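Local coordinates for transcriptional regulator, LacI family (Arthrobacter sp., PDB 4RKQ), which probably binds a sugar or related small molecule and regulates transcription in response, at residues A[18-23]-A[36-41]; A[44-49]-A[252-257]; A[62-67]-A[72-77]; A[93-98]-A[258-263]; A[108-113]-A[247-252]. All coordinates share one frame; numbering follows the deposited sequence.

Contact 1: residues A[18-23]-A[36-41]; sequences VGLAIP and SVVELA
This is a buried, purely apolar contact in which helix 29-43 lies on one face of the central sheet. L20 of strand 17-22 meets V37 and V38, two successive residues of the helix. The end of L20 does all the touching. Its CD2 is 4.0 Å from V37 CB and 3.9 Å from V38 CG2, so this one methyl group reaches both valines. L20 CD1 turns to V37 alone, with V37 CG1 4.1 Å away. The first torsion of L20 places CG opposite the backbone N (chi1 -158°), and both methyls then reach the helix. V38 comes from the side with its CG2 branch, while V37 points at the strand. Strand 17-22, helix 29-43 and strand 47-52 form a beta-alpha-beta unit, and this contact joins its first strand to its helix. V48 and V50 of the parallel strand 47-52 also touch L20, and I75 of strand 73-76 touches both L20 and V37. F33 and A34 of the same helix also pack on L20. V38 also packs on H55 of the second subunit, and E39 OE1 is hydrogen-bonded to H55 ND1 of that subunit.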
# COMPACT_ATOMS: atom_id res chain seq x y z
N VAL A 18 7.58 -3.39 -19.90
CA VAL A 18 8.05 -4.19 -18.80
C VAL A 18 6.88 -4.64 -17.91
O VAL A 18 5.96 -3.87 -17.60
CB VAL A 18 9.06 -3.44 -17.92
CG1 VAL A 18 9.56 -4.37 -16.85
CG2 VAL A 18 10.24 -3.02 -18.75
N GLY A 19 6.87 -5.91 -17.59
CA GLY A 19 5.85 -6.46 -16.67
C GLY A 19 6.40 -6.57 -15.26
O GLY A 19 7.55 -6.94 -15.07
N LEU A 20 5.58 -6.22 -14.27
CA LEU A 20 5.95 -6.33 -12.89
C LEU A 20 4.98 -7.32 -12.26
O LEU A 20 3.76 -7.11 -12.26
CB LEU A 20 5.78 -4.95 -12.26
CG LEU A 20 6.39 -4.38 -11.02
CD1 LEU A 20 7.83 -4.83 -10.82
CD2 LEU A 20 6.28 -2.86 -11.22
N ALA A 21 5.52 -8.39 -11.71
CA ALA A 21 4.70 -9.43 -11.05
C ALA A 21 4.85 -9.31 -9.50
O ALA A 21 5.97 -9.37 -8.95
CB ALA A 21 5.11 -10.80 -11.55
N ILE A 22 3.76 -9.10 -8.80
CA ILE A 22 3.80 -9.05 -7.35
C ILE A 22 2.74 -9.99 -6.76
O ILE A 22 1.68 -10.09 -7.33
CB ILE A 22 3.63 -7.65 -6.78
CG1 ILE A 22 2.46 -7.00 -7.43
CG2 ILE A 22 4.90 -6.81 -7.08
CD1 ILE A 22 1.95 -5.81 -6.67
N PRO A 23 3.07 -10.64 -5.64
CA PRO A 23 2.16 -11.64 -5.08
C PRO A 23 0.94 -11.08 -4.40
O PRO A 23 0.02 -11.80 -4.20
CB PRO A 23 3.02 -12.38 -4.06
CG PRO A 23 4.12 -11.48 -3.74
CD PRO A 23 4.35 -10.61 -4.93
N SER A 36 8.14 2.28 -7.00
CA SER A 36 9.52 2.70 -7.23
C SER A 36 10.00 2.22 -8.61
O SER A 36 10.66 2.95 -9.36
CB SER A 36 10.41 2.18 -6.10
OG SER A 36 11.75 2.32 -6.48
N VAL A 37 9.65 0.98 -8.97
CA VAL A 37 9.98 0.45 -10.29
C VAL A 37 9.22 1.17 -11.40
O VAL A 37 9.81 1.51 -12.44
CB VAL A 37 9.76 -1.09 -10.41
CG1 VAL A 37 10.02 -1.55 -11.83
CG2 VAL A 37 10.66 -1.85 -9.45
N VAL A 38 7.93 1.44 -11.18
CA VAL A 38 7.16 2.15 -12.20
C VAL A 38 7.72 3.57 -12.43
O VAL A 38 7.77 3.99 -13.56
CB VAL A 38 5.69 2.22 -11.88
CG1 VAL A 38 4.97 3.03 -12.91
CG2 VAL A 38 5.11 0.81 -11.91
N GLU A 39 8.10 4.26 -11.35
CA GLU A 39 8.79 5.56 -11.43
C GLU A 39 10.03 5.52 -12.35
O GLU A 39 10.12 6.29 -13.31
CB GLU A 39 9.20 6.06 -10.06
CG GLU A 39 10.03 7.37 -10.05
CD GLU A 39 9.24 8.64 -10.29
OE1 GLU A 39 8.02 8.58 -10.57
OE2 GLU A 39 9.85 9.74 -10.20
N LEU A 40 10.94 4.60 -12.09
CA LEU A 40 12.21 4.57 -12.83
C LEU A 40 11.99 4.16 -14.26
O LEU A 40 12.59 4.73 -15.15
CB LEU A 40 13.24 3.68 -12.14
CG LEU A 40 13.58 4.18 -10.76
CD1 LEU A 40 14.23 3.05 -9.98
CD2 LEU A 40 14.46 5.41 -10.83
N ALA A 41 11.08 3.22 -14.52
CA ALA A 41 10.83 2.77 -15.85
C ALA A 41 10.14 3.86 -16.64
O ALA A 41 10.42 4.06 -17.85
CB ALA A 41 9.97 1.49 -15.85

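Contact 2: residues A[44-49]-A[252-257]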
# COMPACT_ATOMS: atom_id res chain seq x y z
N ARG A 44 12.38 6.40 -18.01
CA ARG A 44 13.10 5.97 -19.19
C ARG A 44 12.22 5.90 -20.41
O ARG A 44 12.68 5.46 -21.51
CB ARG A 44 13.76 4.60 -18.97
CG ARG A 44 14.74 4.51 -17.81
CD ARG A 44 15.50 3.21 -17.88
NE ARG A 44 16.41 3.20 -19.02
CZ ARG A 44 17.68 3.62 -18.94
NH1 ARG A 44 18.17 4.04 -17.77
NH2 ARG A 44 18.44 3.59 -20.02
N GLY A 45 10.97 6.33 -20.31
CA GLY A 45 10.03 6.28 -21.43
C GLY A 45 9.41 4.91 -21.67
O GLY A 45 8.85 4.66 -22.73
N TRP A 46 9.59 4.02 -20.72
CA TRP A 46 9.06 2.65 -20.82
C TRP A 46 7.56 2.59 -20.40
O TRP A 46 7.10 3.39 -19.61
CB TRP A 46 9.88 1.76 -19.91
CG TRP A 46 11.26 1.55 -20.31
CD1 TRP A 46 11.90 2.03 -21.43
CD2 TRP A 46 12.20 0.72 -19.62
NE1 TRP A 46 13.20 1.55 -21.45
CE2 TRP A 46 13.41 0.78 -20.34
CE3 TRP A 46 12.15 -0.04 -18.43
CZ2 TRP A 46 14.54 0.08 -19.95
CZ3 TRP A 46 13.28 -0.69 -18.02
CH2 TRP A 46 14.46 -0.65 -18.80
N HIS A 47 6.84 1.62 -20.95
CA HIS A 47 5.50 1.26 -20.49
C HIS A 47 5.67 0.20 -19.41
O HIS A 47 6.54 -0.67 -19.56
CB HIS A 47 4.72 0.52 -21.60
CG HIS A 47 4.46 1.29 -22.86
ND1 HIS A 47 3.64 2.39 -22.90
CD2 HIS A 47 4.80 1.03 -24.14
CE1 HIS A 47 3.54 2.82 -24.15
NE2 HIS A 47 4.24 2.01 -24.92
N VAL A 48 4.84 0.21 -18.37
CA VAL A 48 4.87 -0.81 -17.32
C VAL A 48 3.43 -1.27 -17.04
O VAL A 48 2.49 -0.46 -16.95
CB VAL A 48 5.46 -0.30 -15.99
CG1 VAL A 48 5.53 -1.42 -14.95
CG2 VAL A 48 6.85 0.29 -16.18
N VAL A 49 3.25 -2.57 -16.91
CA VAL A 49 1.99 -3.14 -16.44
C VAL A 49 2.25 -4.06 -15.21
O VAL A 49 3.22 -4.83 -15.18
CB VAL A 49 1.27 -3.95 -17.51
CG1 VAL A 49 0.62 -3.00 -18.52
CG2 VAL A 49 2.22 -4.91 -18.20
N ALA A 252 18.35 -0.89 -8.66
CA ALA A 252 19.14 -2.09 -8.91
C ALA A 252 18.43 -2.98 -9.94
O ALA A 252 19.06 -3.52 -10.86
CB ALA A 252 19.33 -2.84 -7.60
N ALA A 253 17.13 -3.16 -9.80
CA ALA A 253 16.36 -3.94 -10.80
C ALA A 253 16.34 -3.30 -12.20
O ALA A 253 16.60 -3.94 -13.18
CB ALA A 253 14.94 -4.19 -10.30
N VAL A 254 15.99 -2.04 -12.30
CA VAL A 254 15.90 -1.39 -13.59
C VAL A 254 17.26 -1.27 -14.25
O VAL A 254 17.39 -1.51 -15.46
CB VAL A 254 15.28 0.00 -13.45
CG1 VAL A 254 15.39 0.80 -14.75
CG2 VAL A 254 13.85 -0.14 -13.00
N GLU A 255 18.29 -0.98 -13.48
CA GLU A 255 19.62 -0.88 -14.08
C GLU A 255 20.12 -2.24 -14.54
O GLU A 255 20.69 -2.37 -15.61
CB GLU A 255 20.59 -0.23 -13.10
CG GLU A 255 20.30 1.24 -13.00
CD GLU A 255 21.28 1.97 -12.10
OE1 GLU A 255 22.03 1.32 -11.35
OE2 GLU A 255 21.29 3.21 -12.14
N LEU A 256 19.84 -3.29 -13.78
CA LEU A 256 20.13 -4.60 -14.27
C LEU A 256 19.40 -4.88 -15.60
O LEU A 256 19.97 -5.46 -16.54
CB LEU A 256 19.71 -5.62 -13.21
CG LEU A 256 20.06 -7.06 -13.35
CD1 LEU A 256 21.50 -7.23 -13.80
CD2 LEU A 256 19.83 -7.75 -12.01
N LEU A 257 18.12 -4.51 -15.68
CA LEU A 257 17.36 -4.79 -16.90
C LEU A 257 17.91 -3.96 -18.06
O LEU A 257 18.01 -4.44 -19.17
CB LEU A 257 15.90 -4.45 -16.71
CG LEU A 257 14.99 -4.72 -17.89
CD1 LEU A 257 15.12 -6.16 -18.40
CD2 LEU A 257 13.57 -4.39 -17.45
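R44 and W46 flank G45, the positive-phi residue of a Schellman motif that ends helix 29-43. W46 reaches V254 and L257 of helix 246-262, and R44 reaches V254. G45 turns the chain from helix 29-43 into strand 47-52. The contact thus ties a turn of the first beta-alpha-beta unit to a helix that comes some 200 residues later. It is partly buried and has no hydrogen bond across it. R44 uses the aliphatic part of its chain: its CD is 4.0 Å from V254 CG1. The same R44 CD lies 3.9 Å above the plane of the W46 ring, offset toward its rim. V254 CG1 touches both side chains. The R44 chain bends at chi3 (70°). Its NH1 is 6.5 Å from E255 OE2, too far for a salt bridge, though the opposite charges may attract weakly. W46 CG lies beside its own backbone N (chi1 -68°), and the six-membered ring is directed at the helix. V18 and A41 also pack on W46, and P93 packs on L257. Both V254 CG1 and L257 CD2 approach the indole obliquely. W46 CZ3 is 4.2 Å from V254 CG1. L257 CD2 is closer, 3.8 Å from W46 CZ3 and 4.1 Å from W46 CH2.

Contact 3: residues A[62-67]-A[72-77]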
# COMPACT_ATOMS: atom_id res chain seq x y z
N ASP A 62 1.94 -18.20 -13.41
CA ASP A 62 0.77 -17.70 -14.11
C ASP A 62 0.92 -16.20 -14.47
O ASP A 62 0.49 -15.78 -15.54
CB ASP A 62 -0.47 -17.82 -13.25
CG ASP A 62 -0.87 -19.26 -13.00
OD1 ASP A 62 -0.87 -20.04 -13.96
OD2 ASP A 62 -1.20 -19.59 -11.85
N ALA A 63 1.52 -15.43 -13.57
CA ALA A 63 1.69 -14.01 -13.79
C ALA A 63 2.59 -13.82 -15.00
O ALA A 63 2.26 -13.06 -15.89
CB ALA A 63 2.26 -13.33 -12.56
N VAL A 64 3.67 -14.57 -15.06
CA VAL A 64 4.63 -14.44 -16.16
C VAL A 64 4.02 -14.92 -17.45
O VAL A 64 4.18 -14.27 -18.46
CB VAL A 64 5.94 -15.18 -15.88
CG1 VAL A 64 6.79 -15.27 -17.14
CG2 VAL A 64 6.69 -14.46 -14.77
N GLU A 65 3.27 -16.03 -17.43
CA GLU A 65 2.53 -16.47 -18.60
C GLU A 65 1.58 -15.46 -19.19
O GLU A 65 1.49 -15.30 -20.41
CB GLU A 65 1.75 -17.78 -18.31
CG GLU A 65 2.71 -18.96 -18.26
CD GLU A 65 2.06 -20.28 -17.88
OE1 GLU A 65 0.88 -20.28 -17.47
OE2 GLU A 65 2.76 -21.30 -17.96
N HIS A 66 0.87 -14.76 -18.32
CA HIS A 66 -0.03 -13.68 -18.69
C HIS A 66 0.71 -12.47 -19.29
O HIS A 66 0.37 -11.95 -20.34
CB HIS A 66 -0.82 -13.29 -17.44
CG HIS A 66 -1.57 -12.02 -17.53
ND1 HIS A 66 -1.64 -11.14 -16.48
CD2 HIS A 66 -2.37 -11.51 -18.50
CE1 HIS A 66 -2.43 -10.12 -16.80
NE2 HIS A 66 -2.87 -10.32 -18.03
N LEU A 67 1.76 -12.05 -18.63
CA LEU A 67 2.46 -10.81 -19.03
C LEU A 67 3.30 -10.99 -20.30
O LEU A 67 3.37 -10.07 -21.12
CB LEU A 67 3.35 -10.35 -17.90
CG LEU A 67 2.76 -9.83 -16.60
CD1 LEU A 67 3.82 -9.67 -15.53
CD2 LEU A 67 2.06 -8.53 -16.85
N ASP A 72 8.48 -7.08 -22.87
CA ASP A 72 9.79 -7.43 -23.34
C ASP A 72 10.63 -8.02 -22.24
O ASP A 72 11.72 -8.55 -22.49
CB ASP A 72 10.49 -6.17 -23.83
CG ASP A 72 9.79 -5.55 -25.00
OD1 ASP A 72 9.30 -6.29 -25.89
OD2 ASP A 72 9.66 -4.31 -24.99
N ALA A 73 10.15 -7.92 -21.00
CA ALA A 73 10.93 -8.34 -19.83
C ALA A 73 10.00 -8.33 -18.64
O ALA A 73 8.98 -7.62 -18.66
CB ALA A 73 12.08 -7.37 -19.56
N VAL A 74 10.40 -9.02 -17.57
CA VAL A 74 9.61 -9.02 -16.34
C VAL A 74 10.51 -8.81 -15.17
O VAL A 74 11.59 -9.35 -15.13
CB VAL A 74 8.85 -10.34 -16.15
CG1 VAL A 74 8.16 -10.40 -14.79
CG2 VAL A 74 7.84 -10.55 -17.28
N ILE A 75 10.03 -8.01 -14.22
CA ILE A 75 10.67 -7.83 -12.91
C ILE A 75 9.63 -8.34 -11.90
O ILE A 75 8.46 -7.92 -11.95
CB ILE A 75 10.93 -6.34 -12.65
CG1 ILE A 75 12.05 -5.88 -13.55
CG2 ILE A 75 11.30 -6.12 -11.17
CD1 ILE A 75 12.12 -4.35 -13.62
N GLY A 76 10.00 -9.27 -11.03
CA GLY A 76 9.01 -9.82 -10.13
C GLY A 76 9.48 -10.55 -8.89
O GLY A 76 10.63 -10.99 -8.80
N TYR A 77 8.55 -10.66 -7.95
CA TYR A 77 8.64 -11.57 -6.84
C TYR A 77 7.76 -12.75 -7.23
O TYR A 77 6.55 -12.63 -7.32
CB TYR A 77 8.12 -10.92 -5.57
CG TYR A 77 9.07 -9.97 -4.90
CD1 TYR A 77 9.24 -8.64 -5.37
CD2 TYR A 77 9.79 -10.38 -3.81
CE1 TYR A 77 10.11 -7.78 -4.73
CE2 TYR A 77 10.66 -9.53 -3.19
CZ TYR A 77 10.81 -8.24 -3.62
OH TYR A 77 11.70 -7.45 -2.97
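V74 on strand 73-76 directs its side chain at V64 and L67 of helix 60-67. This helix is the connection of a beta-alpha-beta crossover. It leads from strand 47-52 to strand 73-76, and strand 17-22 lies between these two in the sheet. The CB of V74 makes no close approach to the helix, and the two methyl groups do the work. V74 CG1 meets V64 CG2 at 4.3 Å and L67 CD1 at 4.5 Å. V74 CG2 is also 4.5 Å from L67 CD1, so that leucine methyl faces the fork of the valine. All these separations are loose van der Waals distances, and no polar group crosses between the segments. Here the last turns of the helix pack back on the strand that follows it, after a short turn of four residues. V64 comes in from the side with its CG2 branch. L67 points at the strand, and its extended second torsion (chi2 170°) carries CD1 forward. The other L67 methyl, CD2, turns to V49 of strand 47-52. A85, V88 and L89 of helix 82-89 also pack on V64, and L89 reaches V74 as well. The other side of the helix lies at the dimer interface: H66 stacks on H47 of the second subunit, while H66 ND1 is hydrogen-bonded to D51 OD2 of its own chain. The V74 side chain packs against strand 17-22 too, where its CG1 rests beside the carbonyl O of G19.

Contact 4: residues A[93-98]-A[258-263]; sequences PLIVLD and VGLLSG
The backbone N of I95, a residue that packs on L260, probably donates a hydrogen bond to the carbonyl O of V74. I95 O probably accepts a second one from the backbone N of G76. These two bonds fix I95 in the parallel sheet, and its side chain then points at helix 246-262. The contact with the helix is apolar. I95 CG1 is 4.1 Å from L260 CD1, and P93 CB is 4.3 Å from L260 CD1. That methyl is thus shared by the proline ring and the isoleucine chain. L261 is the closer partner of P93: L261 CD2 lies 3.9 Å from P93 CG, with the two side chains about perpendicular. The first bond of the L261 side chain does not point at the proline, but CG lies beside the backbone N (chi1 -69°), and CD2 comes round to P93. P93, just before strand 94-97, and I95 within it both point at the helix. L94 between them faces away, toward A85 and L89 of helix 82-89. L261 is exposed, whereas I95 is buried, so the contact runs from the core to the surface. The helix ends here, and G263 leaves it with positive phi. This is the Rossmann-like sheet expected of periplasmic-binding-protein-like domains. Strand 94-97 lies between strands 73-76 and 106-110. The last turns of helix 246-262 lie on one face of it, where L256 and L257 extend the packing on I95, and helix 82-89 lies on the other.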
# COMPACT_ATOMS: atom_id res chain seq x y z
N PRO A 93 14.16 -11.15 -20.78
CA PRO A 93 14.80 -11.30 -19.48
C PRO A 93 13.83 -11.21 -18.30
O PRO A 93 12.90 -10.37 -18.31
CB PRO A 93 15.82 -10.13 -19.43
CG PRO A 93 15.45 -9.21 -20.53
CD PRO A 93 14.64 -9.97 -21.54
N LEU A 94 13.98 -12.16 -17.39
CA LEU A 94 13.37 -12.09 -16.09
C LEU A 94 14.40 -11.63 -15.06
O LEU A 94 15.50 -12.18 -14.99
CB LEU A 94 12.86 -13.46 -15.69
CG LEU A 94 12.29 -13.62 -14.30
CD1 LEU A 94 11.03 -12.78 -14.11
CD2 LEU A 94 11.99 -15.10 -14.08
N ILE A 95 14.00 -10.61 -14.28
CA ILE A 95 14.69 -10.24 -13.08
C ILE A 95 13.80 -10.61 -11.90
O ILE A 95 12.76 -10.01 -11.70
CB ILE A 95 14.98 -8.73 -13.05
CG1 ILE A 95 15.88 -8.40 -14.26
CG2 ILE A 95 15.67 -8.36 -11.74
CD1 ILE A 95 16.07 -6.96 -14.48
N VAL A 96 14.24 -11.58 -11.12
CA VAL A 96 13.57 -11.94 -9.84
C VAL A 96 14.23 -11.39 -8.60
O VAL A 96 15.44 -11.21 -8.56
CB VAL A 96 13.47 -13.48 -9.66
CG1 VAL A 96 12.54 -14.09 -10.68
CG2 VAL A 96 14.84 -14.14 -9.74
N LEU A 97 13.44 -11.17 -7.56
CA LEU A 97 13.97 -10.74 -6.31
C LEU A 97 13.68 -11.74 -5.22
O LEU A 97 12.62 -12.39 -5.20
CB LEU A 97 13.32 -9.43 -5.89
CG LEU A 97 13.70 -8.26 -6.77
CD1 LEU A 97 12.79 -8.11 -7.99
CD2 LEU A 97 13.71 -7.01 -5.92
N ASP A 98 14.64 -11.86 -4.31
CA ASP A 98 14.44 -12.54 -3.03
C ASP A 98 14.15 -14.04 -3.15
O ASP A 98 13.50 -14.61 -2.28
CB ASP A 98 13.36 -11.81 -2.22
CG ASP A 98 13.48 -12.06 -0.71
OD1 ASP A 98 14.62 -12.18 -0.24
OD2 ASP A 98 12.46 -12.20 -0.02
N VAL A 258 18.30 -2.71 -17.80
CA VAL A 258 18.95 -1.92 -18.86
C VAL A 258 20.17 -2.67 -19.43
O VAL A 258 20.35 -2.74 -20.65
CB VAL A 258 19.38 -0.52 -18.38
CG1 VAL A 258 20.23 0.18 -19.44
CG2 VAL A 258 18.15 0.33 -18.03
N GLY A 259 20.99 -3.24 -18.55
CA GLY A 259 22.21 -3.90 -18.94
C GLY A 259 21.96 -5.20 -19.68
O GLY A 259 22.68 -5.59 -20.63
N LEU A 260 20.91 -5.89 -19.26
CA LEU A 260 20.52 -7.13 -19.93
C LEU A 260 19.95 -6.83 -21.31
O LEU A 260 20.25 -7.55 -22.26
CB LEU A 260 19.49 -7.92 -19.10
CG LEU A 260 20.08 -8.57 -17.83
CD1 LEU A 260 19.00 -8.95 -16.84
CD2 LEU A 260 20.91 -9.78 -18.21
N LEU A 261 19.10 -5.80 -21.42
CA LEU A 261 18.51 -5.46 -22.73
C LEU A 261 19.57 -4.96 -23.72
O LEU A 261 19.44 -5.16 -24.91
CB LEU A 261 17.39 -4.39 -22.62
CG LEU A 261 16.11 -4.87 -21.93
CD1 LEU A 261 15.24 -3.66 -21.63
CD2 LEU A 261 15.36 -5.95 -22.71
N SER A 262 20.58 -4.27 -23.22
CA SER A 262 21.59 -3.66 -24.06
C SER A 262 22.70 -4.61 -24.46
O SER A 262 23.46 -4.32 -25.35
CB SER A 262 22.20 -2.46 -23.35
OG SER A 262 23.11 -2.87 -22.34
N GLY A 263 22.80 -5.75 -23.78
CA GLY A 263 23.91 -6.68 -23.98
C GLY A 263 25.10 -6.34 -23.11
O GLY A 263 26.09 -7.06 -23.10

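Contact 5: residues A[108-113]-A[247-252]; sequences INFDYQ and REVGRA
I108 makes the tight part of this contact and F110 the loose part. I108 CD1 rests on A252 of helix 246-262, 4.0 Å from A252 CB and 3.9 Å from A252 O. That oxygen accepts the helical bond from the backbone N of L256, and the isoleucine methyl packs beside it. I108 CD1 also touches the side chain of L256 on the next turn. CG1 of I108 lies beside the backbone N (chi1 -54°), and a bend at chi2 (-59°) turns CD1 to the helix. F110 makes a single, longer contact: F110 CE2 is 4.2 Å from V249 CG2. The valine methyl sits at the ring edge, near the ring plane, not over a face. Strand 106-110 here leaves the sheet of one lobe and runs on to helix 112-125. In the two-lobed periplasmic-binding-protein fold such a crossing belongs to the hinge. D111 is the N-cap of helix 112-125: its OD1 accepts from H114 N, and its OD2 forms a salt bridge with K277 NZ. L97 packs on both I108 and V249 and adds to the buried side. I108 and V249 are buried, whereas A252 and F110 are partly exposed and form the solvent side. F110 CB stands 4.0 Å above one face of the Y112 ring, offset toward the rim.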
# COMPACT_ATOMS: atom_id res chain seq x y z
N ILE A 108 18.12 -10.16 -7.88
CA ILE A 108 18.49 -9.31 -6.78
C ILE A 108 18.19 -10.11 -5.48
O ILE A 108 17.08 -10.62 -5.30
CB ILE A 108 17.63 -8.01 -6.73
CG1 ILE A 108 17.60 -7.18 -8.02
CG2 ILE A 108 17.99 -7.16 -5.52
CD1 ILE A 108 18.92 -6.69 -8.53
N ASN A 109 19.20 -10.30 -4.65
CA ASN A 109 19.06 -11.03 -3.36
C ASN A 109 19.52 -10.06 -2.27
O ASN A 109 20.12 -9.01 -2.54
CB ASN A 109 19.85 -12.33 -3.32
CG ASN A 109 19.06 -13.56 -3.82
OD1 ASN A 109 17.95 -13.46 -4.31
ND2 ASN A 109 19.66 -14.73 -3.71
N PHE A 110 19.22 -10.38 -1.02
CA PHE A 110 19.56 -9.48 0.10
C PHE A 110 20.42 -10.30 1.06
O PHE A 110 20.23 -11.50 1.15
CB PHE A 110 18.32 -8.97 0.77
CG PHE A 110 17.40 -8.28 -0.18
CD1 PHE A 110 16.48 -9.01 -0.93
CD2 PHE A 110 17.51 -6.92 -0.40
CE1 PHE A 110 15.68 -8.38 -1.86
CE2 PHE A 110 16.69 -6.29 -1.30
CZ PHE A 110 15.78 -7.02 -2.04
N ASP A 111 21.37 -9.65 1.70
CA ASP A 111 22.28 -10.31 2.64
C ASP A 111 21.63 -10.44 4.00
O ASP A 111 21.72 -9.53 4.83
CB ASP A 111 23.53 -9.47 2.76
CG ASP A 111 24.62 -10.13 3.57
OD1 ASP A 111 24.39 -11.11 4.32
OD2 ASP A 111 25.72 -9.62 3.46
N TYR A 112 20.94 -11.55 4.24
CA TYR A 112 20.25 -11.68 5.51
C TYR A 112 21.17 -12.01 6.69
O TYR A 112 20.80 -11.78 7.83
CB TYR A 112 19.11 -12.67 5.45
CG TYR A 112 18.01 -12.24 4.53
CD1 TYR A 112 17.23 -11.15 4.84
CD2 TYR A 112 17.74 -12.94 3.35
CE1 TYR A 112 16.19 -10.75 4.01
CE2 TYR A 112 16.72 -12.54 2.51
CZ TYR A 112 15.95 -11.42 2.83
OH TYR A 112 14.89 -11.03 2.03
N GLN A 113 22.36 -12.53 6.45
CA GLN A 113 23.31 -12.69 7.55
C GLN A 113 23.76 -11.35 8.07
O GLN A 113 23.89 -11.14 9.28
CB GLN A 113 24.52 -13.49 7.11
CG GLN A 113 24.10 -14.91 6.86
CD GLN A 113 25.27 -15.84 6.73
OE1 GLN A 113 26.39 -15.50 7.10
NE2 GLN A 113 25.01 -17.02 6.19
N ARG A 247 14.03 3.25 -3.52
CA ARG A 247 14.61 3.80 -4.75
C ARG A 247 15.84 3.00 -5.21
O ARG A 247 16.05 2.83 -6.41
CB ARG A 247 14.99 5.27 -4.58
CG ARG A 247 13.78 6.18 -4.50
CD ARG A 247 14.20 7.63 -4.64
NE ARG A 247 13.75 8.39 -3.48
CZ ARG A 247 14.55 9.01 -2.62
NH1 ARG A 247 14.01 9.64 -1.60
NH2 ARG A 247 15.87 9.01 -2.77
N GLU A 248 16.67 2.60 -4.25
CA GLU A 248 17.85 1.73 -4.50
C GLU A 248 17.47 0.33 -4.97
O GLU A 248 18.12 -0.23 -5.86
CB GLU A 248 18.69 1.59 -3.23
CG GLU A 248 19.93 2.46 -3.21
CD GLU A 248 20.10 3.18 -1.89
OE1 GLU A 248 20.82 2.66 -1.01
OE2 GLU A 248 19.49 4.26 -1.73
N VAL A 249 16.45 -0.26 -4.36
CA VAL A 249 16.01 -1.59 -4.81
C VAL A 249 15.48 -1.50 -6.23
O VAL A 249 15.84 -2.30 -7.12
CB VAL A 249 14.95 -2.22 -3.91
CG1 VAL A 249 14.56 -3.57 -4.50
CG2 VAL A 249 15.46 -2.41 -2.50
N GLY A 250 14.61 -0.52 -6.44
CA GLY A 250 14.12 -0.16 -7.77
C GLY A 250 15.21 0.12 -8.79
O GLY A 250 15.16 -0.40 -9.92
N ARG A 251 16.18 0.95 -8.42
CA ARG A 251 17.29 1.19 -9.35
C ARG A 251 18.10 -0.06 -9.65
O ARG A 251 18.54 -0.27 -10.78
CB ARG A 251 18.18 2.33 -8.83
CG ARG A 251 19.21 2.85 -9.80
CD ARG A 251 19.64 4.28 -9.48
NE ARG A 251 19.62 4.59 -8.05
CZ ARG A 251 20.50 4.14 -7.15
NH1 ARG A 251 20.38 4.51 -5.88
NH2 ARG A 251 21.50 3.33 -7.49
N ALA A 252 18.35 -0.89 -8.66
CA ALA A 252 19.14 -2.09 -8.91
C ALA A 252 18.43 -2.98 -9.94
O ALA A 252 19.06 -3.52 -10.86
CB ALA A 252 19.33 -2.84 -7.60

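How the contacts relate
All five contacts are held by apolar packing without a hydrogen bond across them, yet they differ in depth and in face. Contacts 1 and 3 are fully buried. They join elements close in sequence on opposite faces of the sheet, with helix 29-43 on one and helix 60-67 on the other. Contacts 2, 4 and 5 are partly buried and share helix 246-262, a late helix that is fastened to much earlier parts of the chain. Contact 2 uses a turn rather than a strand. Contacts 2 and 4 use exposed side chains, R44 and L261, beside buried ones. Contact 5 lies nearest the chain centre, where the lobes connect. Residues of contacts 1, 2 and 3 also meet the second subunit, but those of 4 and 5 do not.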